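Probable glutamine-binding lipoprotein GlnH (GLNBP) (Mycobacterium tuberculosis, PDB 6H20) is a probable solute-binding lipoprotein of the amino-acid-binding type, apparently aspartate-specific, that appears to regulate protein kinase G and so glutamate metabolism. Local coordinates at residues A[121-126]-A[233-238]. Residues are numbered along the deposited sequence; the frame is centred on the assembly and turned at random.
Sequences TMSITC and QPYGVG. With ASN (asparagine), chain B.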
loop_
_atom_site.group_PDB
_atom_site.type_symbol
_atom_site.label_atom_id
_atom_site.label_comp_id
_atom_site.label_asym_id
_atom_site.label_seq_id
_atom_site.Cartn_x
_atom_site.Cartn_y
_atom_site.Cartn_z
ATOM N N THR A 121 1.735 -1.066 -0.787
ATOM C CA THR A 121 0.808 -0.429 0.152
ATOM C C THR A 121 -0.511 -1.196 0.300
ATOM O O THR A 121 -1.593 -0.617 0.273
ATOM C CB THR A 121 0.564 1.053 -0.215
ATOM O OG1 THR A 121 -0.042 1.170 -1.520
ATOM C CG2 THR A 121 1.879 1.837 -0.207
ATOM N N MET A 122 -0.437 -2.515 0.461
ATOM C CA MET A 122 -1.629 -3.332 0.249
ATOM C C MET A 122 -2.360 -3.532 1.568
ATOM O O MET A 122 -1.950 -4.351 2.399
ATOM C CB MET A 122 -1.287 -4.667 -0.407
ATOM C CG MET A 122 -2.512 -5.354 -0.974
ATOM S SD MET A 122 -2.027 -6.792 -1.916
ATOM C CE MET A 122 -3.634 -7.348 -2.462
ATOM N N SER A 123 -3.454 -2.790 1.758
ATOM C CA SER A 123 -4.229 -2.921 2.987
ATOM C C SER A 123 -4.835 -4.311 3.110
ATOM O O SER A 123 -5.404 -4.860 2.160
ATOM C CB SER A 123 -5.349 -1.891 3.031
ATOM O OG SER A 123 -4.793 -0.599 3.082
ATOM N N ILE A 124 -4.722 -4.866 4.307
ATOM C CA ILE A 124 -5.258 -6.187 4.614
ATOM C C ILE A 124 -6.729 -6.012 4.961
ATOM O O ILE A 124 -7.066 -5.315 5.924
ATOM C CB ILE A 124 -4.505 -6.798 5.801
ATOM C CG1 ILE A 124 -3.009 -6.969 5.514
ATOM C CG2 ILE A 124 -5.127 -8.150 6.204
ATOM C CD1 ILE A 124 -2.149 -7.058 6.808
ATOM N N THR A 125 -7.609 -6.651 4.192
ATOM C CA THR A 125 -9.044 -6.570 4.442
ATOM C C THR A 125 -9.656 -7.965 4.404
ATOM O O THR A 125 -9.098 -8.900 3.821
ATOM C CB THR A 125 -9.780 -5.686 3.417
ATOM O OG1 THR A 125 -9.769 -6.327 2.136
ATOM C CG2 THR A 125 -9.129 -4.291 3.318
ATOM N N CYS A 126 -10.842 -8.083 4.997
ATOM C CA CYS A 126 -11.538 -9.365 4.977
ATOM C C CYS A 126 -11.931 -9.765 3.562
ATOM O O CYS A 126 -11.804 -10.938 3.183
ATOM C CB CYS A 126 -12.755 -9.306 5.890
ATOM S SG CYS A 126 -12.284 -9.317 7.628
ATOM N N GLN A 233 -5.564 1.511 7.571
ATOM C CA GLN A 233 -4.954 0.881 6.395
ATOM C C GLN A 233 -3.742 0.088 6.853
ATOM O O GLN A 233 -2.601 0.571 6.818
ATOM C CB GLN A 233 -4.549 1.941 5.363
ATOM C CG GLN A 233 -5.668 2.925 5.026
ATOM C CD GLN A 233 -6.833 2.303 4.261
ATOM O OE1 GLN A 233 -6.672 1.325 3.529
ATOM N NE2 GLN A 233 -8.011 2.888 4.417
ATOM N N PRO A 234 -3.948 -1.144 7.307
ATOM C CA PRO A 234 -2.814 -1.961 7.765
ATOM C C PRO A 234 -2.180 -2.706 6.600
ATOM O O PRO A 234 -2.817 -3.597 6.018
ATOM C CB PRO A 234 -3.466 -2.920 8.772
ATOM C CG PRO A 234 -4.909 -3.090 8.246
ATOM C CD PRO A 234 -5.241 -1.848 7.407
ATOM N N TYR A 235 -0.945 -2.357 6.246
ATOM C CA TYR A 235 -0.307 -2.939 5.069
ATOM C C TYR A 235 0.194 -4.348 5.349
ATOM O O TYR A 235 0.828 -4.611 6.374
ATOM C CB TYR A 235 0.906 -2.112 4.652
ATOM C CG TYR A 235 0.624 -0.723 4.135
ATOM C CD1 TYR A 235 -0.674 -0.244 3.966
ATOM C CD2 TYR A 235 1.671 0.110 3.824
ATOM C CE1 TYR A 235 -0.908 1.061 3.477
ATOM C CE2 TYR A 235 1.455 1.391 3.338
ATOM C CZ TYR A 235 0.176 1.861 3.170
ATOM O OH TYR A 235 -0.005 3.147 2.681
ATOM N N GLY A 236 -0.049 -5.246 4.401
ATOM C CA GLY A 236 0.512 -6.577 4.463
ATOM C C GLY A 236 1.194 -6.898 3.147
ATOM O O GLY A 236 0.906 -6.295 2.108
ATOM N N VAL A 237 2.118 -7.852 3.202
ATOM C CA VAL A 237 2.685 -8.427 1.984
ATOM C C VAL A 237 1.667 -9.411 1.435
ATOM O O VAL A 237 1.252 -10.340 2.133
ATOM C CB VAL A 237 4.021 -9.124 2.273
ATOM C CG1 VAL A 237 4.536 -9.842 1.022
ATOM C CG2 VAL A 237 5.031 -8.131 2.812
ATOM N N GLY A 238 1.238 -9.192 0.189
ATOM C CA GLY A 238 0.230 -10.043 -0.428
ATOM C C GLY A 238 0.870 -11.278 -1.046
ATOM O O GLY A 238 1.924 -11.200 -1.669
HETATM N N ASN B . -3.691 1.033 0.858
HETATM C CA ASN B . -4.823 1.289 -0.031
HETATM C C ASN B . -5.272 -0.015 -0.664
HETATM O O ASN B . -6.064 -0.007 -1.625
HETATM C CB ASN B . -4.453 2.315 -1.104
HETATM C CG ASN B . -3.435 1.791 -2.087
HETATM O OD1 ASN B . -2.750 0.802 -1.847
HETATM N ND2 ASN B . -3.359 2.439 -3.226
HETATM O OXT ASN B . -4.827 -1.087 -0.201
HETATM O O HOH W 1 1.934 -4.251 0.523
#
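Ser123 OG is gripped by two hydrogen bonds of fixed direction. It donates to Gln233 OE1 at 2.7 Å, in the carbonyl plane and on a lone pair, and accepts from the amino N of the bound asparagine. Gln233 is a second-shell residue here; its chain bends at chi2 (-68°) to bring OE1 to the serine, and Thr171 OG1 bonds the same oxygen. The ligand N also donates to Thr121 O at 2.7 Å. Ser123 N holds the ligand OXT at 2.9 Å.

Residues 121-124, in the loop after strand 117-118, run at about 90° to residues 233-238 of strand 232-240. A single beta bridge pairs Ser123 with Tyr235: Gly236 N donates to Met122 O, and Ile124 N to Pro234 O, nearly along the C=O axis. The Tyr235 ring lies flat against Thr121, whose CA sits 3.7 Å from the ring centroid in a CH-pi contact; the phenol OH is anchored by Asp209 and Thr211. The Ile124 side chain passes Pro234 O, and CD1 ends 3.6 Å from Gly236 CA.

The example illustrates how a second-shell acceptor, by fixing a hydroxyl's proton, presents a lone pair to the ligand. With Thr121 O as second acceptor and Asp209 as a further ligand partner, this is consistent with recognition of a protonated alpha-amino group.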